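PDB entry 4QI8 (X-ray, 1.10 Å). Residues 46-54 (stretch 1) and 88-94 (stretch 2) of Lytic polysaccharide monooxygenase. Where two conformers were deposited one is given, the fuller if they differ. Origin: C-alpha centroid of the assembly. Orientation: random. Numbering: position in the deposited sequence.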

# COMPACT_ATOMS: atom_id res chain seq x y z
N THR A 46 -6.16 -6.38 15.42
CA THR A 46 -5.23 -6.85 16.44
C THR A 46 -3.89 -7.03 15.73
O THR A 46 -3.79 -7.87 14.84
N HIS A 47 -2.88 -6.27 16.12
CA HIS A 47 -1.56 -6.39 15.52
C HIS A 47 -1.02 -7.80 15.68
O HIS A 47 -1.10 -8.37 16.77
N SER A 48 -0.48 -8.36 14.60
CA SER A 48 0.23 -9.64 14.63
C SER A 48 1.42 -9.53 13.69
O SER A 48 1.24 -9.20 12.52
N PRO A 49 2.64 -9.83 14.16
CA PRO A 49 3.80 -9.74 13.27
C PRO A 49 3.77 -10.77 12.15
O PRO A 49 3.13 -11.82 12.27
N ALA A 50 4.50 -10.48 11.08
CA ALA A 50 4.77 -11.47 10.05
C ALA A 50 5.73 -12.52 10.60
O ALA A 50 6.43 -12.27 11.57
N GLN A 51 5.76 -13.68 9.97
CA GLN A 51 6.65 -14.74 10.41
C GLN A 51 8.12 -14.35 10.27
O GLN A 51 8.95 -14.77 11.08
N SER A 52 8.43 -13.60 9.22
CA SER A 52 9.81 -13.24 8.90
C SER A 52 9.87 -11.84 8.29
O SER A 52 8.83 -11.24 7.99
N THR A 53 11.09 -11.34 8.11
CA THR A 53 11.35 -10.02 7.56
C THR A 53 12.30 -10.20 6.38
O THR A 53 13.31 -10.88 6.51
N LEU A 54 11.96 -9.61 5.24
CA LEU A 54 12.67 -9.83 3.98
C LEU A 54 13.76 -8.78 3.76
O LEU A 54 13.48 -7.59 3.76
N ASP A 88 11.97 -3.20 17.65
CA ASP A 88 11.89 -4.44 16.89
C ASP A 88 10.73 -4.36 15.92
O ASP A 88 9.61 -4.10 16.33
N ILE A 89 10.99 -4.61 14.64
CA ILE A 89 9.94 -4.54 13.64
C ILE A 89 8.74 -5.42 13.98
O ILE A 89 7.61 -5.03 13.70
N ASN A 90 8.95 -6.58 14.61
CA ASN A 90 7.83 -7.47 14.90
C ASN A 90 6.80 -6.81 15.81
O ASN A 90 5.62 -7.12 15.75
N SER A 91 7.26 -5.89 16.65
CA SER A 91 6.40 -5.26 17.64
C SER A 91 5.85 -3.90 17.18
O SER A 91 4.96 -3.35 17.80
N TRP A 92 6.38 -3.37 16.08
CA TRP A 92 6.08 -1.99 15.69
C TRP A 92 4.85 -1.91 14.79
O TRP A 92 4.82 -2.50 13.72
N THR A 93 3.83 -1.17 15.22
CA THR A 93 2.58 -1.11 14.46
C THR A 93 2.59 -0.04 13.36
O THR A 93 1.81 -0.12 12.41
N GLY A 94 3.46 0.95 13.47
CA GLY A 94 3.51 2.02 12.49
C GLY A 94 2.50 3.11 12.76
O GLY A 94 1.87 3.63 11.85

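The two stretches bury 314 Å² between them, counted over both sides, and a single cross-stretch hydrogen bond anchors the contact. It comes from His47, whose CA-to-CB bond points toward stretch 2. With chi1 at 163° (t) and chi2 at 80°, the imidazole reaches across so that His47 NE2 lies 2.8 Å from Asn90 O, with an N-H...O angle of 139°. The acceptor sits near the ring plane, at the edge, as an in-plane N-H requires, although the angle is well short of linear. This leaves a ring face free for Thr93: Thr93 CG2 lies 4.1 Å from the His47 ring centroid, 27° off the normal, a CH-pi contact whose closest atom pair is Thr93 CG2 to His47 ND1 at 3.8 Å. Thr93 has its CA-to-CB bond sideways and adopts chi1 of 64° (p), which sets the methyl over the ring.

Asn90 O is also approached by Pro49, whose CA-to-CB bond points toward stretch 2 and whose ring has a C-gamma endo pucker; Pro49 CB is 3.4 Å from Asn90 O and 3.8 Å from Asn90 CB. The CA-to-CB bond of Asn90 is sideways (chi1 -75°, m; chi2 -18°). Its OD1 stays 4.0 Å from Ala50 O, a proximity between two acceptors rather than a bond, and is satisfied elsewhere in the structure.

Further along, the CA-to-CB bond of Thr53 points toward stretch 2, and the m rotamer (chi1 -63°) brings Thr53 OG1 within 3.7 Å of Ile89 CG2. The Ile89 CA-to-CB bond is sideways, but the end of the side chain comes nearer; chi1 of -177° (t) places CG2, the atom that meets Thr53 OG1, while chi2 of 159° (t) sets CD1.

Stretch 2 is braced locally. Asp88, t at chi1, accepts from Asn90 N at OD1 (2.9 Å, 158°), while Ser91 N donates to Asp88 O at 3.0 Å. By contrast, Ser48 and Gln51 (both m) and Trp92 (t) direct their CA-to-CB bonds away from the opposing stretch.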

# COMPACT_ATOMS: atom_id res chain seq x y z
CB THR A 46 -5.68 -8.20 17.08
OG1 THR A 46 -6.96 -8.04 17.72
CG2 THR A 46 -4.67 -8.70 18.11
CB HIS A 47 -0.60 -5.41 16.20
CG HIS A 47 0.85 -5.73 15.97
ND1 HIS A 47 1.51 -5.39 14.81
CD2 HIS A 47 1.76 -6.35 16.76
CE1 HIS A 47 2.76 -5.79 14.90
NE2 HIS A 47 2.94 -6.37 16.07
CB SER A 48 -0.67 -10.79 14.14
OG SER A 48 -1.67 -11.16 15.09
CB PRO A 49 4.98 -10.03 14.20
CG PRO A 49 4.40 -10.81 15.31
CD PRO A 49 3.03 -10.27 15.51
CB ALA A 50 5.39 -10.82 8.83
CB GLN A 51 6.40 -16.00 9.59
CG GLN A 51 5.06 -16.67 9.83
CD GLN A 51 4.89 -17.89 8.96
OE1 GLN A 51 5.05 -17.83 7.74
NE2 GLN A 51 4.59 -19.03 9.57
CB SER A 52 10.42 -14.26 7.94
OG SER A 52 10.36 -15.59 8.46
CB THR A 53 11.96 -9.12 8.65
OG1 THR A 53 11.01 -8.95 9.71
CG2 THR A 53 12.38 -7.77 8.12
CB LEU A 54 11.68 -9.78 2.83
CG LEU A 54 12.28 -10.03 1.45
CD1 LEU A 54 12.80 -11.46 1.33
CD2 LEU A 54 11.26 -9.73 0.36
CB ASP A 88 11.67 -5.57 17.88
CG ASP A 88 11.73 -6.95 17.26
OD1 ASP A 88 11.44 -7.11 16.05
OD2 ASP A 88 12.05 -7.91 18.00
CB ILE A 89 10.49 -4.87 12.24
CG1 ILE A 89 9.37 -4.70 11.20
CG2 ILE A 89 11.10 -6.25 12.20
CD1 ILE A 89 9.87 -4.51 9.80
CB ASN A 90 8.29 -8.75 15.59
CG ASN A 90 8.95 -9.73 14.64
OD1 ASN A 90 8.80 -9.66 13.42
ND2 ASN A 90 9.69 -10.67 15.21
CB SER A 91 7.17 -5.10 18.96
OG SER A 91 7.62 -6.35 19.47
CB TRP A 92 7.29 -1.39 14.99
CG TRP A 92 7.26 0.10 14.87
CD1 TRP A 92 7.36 1.01 15.88
CD2 TRP A 92 7.15 0.87 13.66
NE1 TRP A 92 7.32 2.29 15.38
CE2 TRP A 92 7.19 2.23 14.02
CE3 TRP A 92 7.04 0.53 12.32
CZ2 TRP A 92 7.12 3.25 13.08
CZ3 TRP A 92 6.97 1.55 11.38
CH2 TRP A 92 7.03 2.89 11.76
CB THR A 93 1.39 -0.87 15.38
OG1 THR A 93 1.53 0.42 15.99
CG2 THR A 93 1.32 -1.93 16.46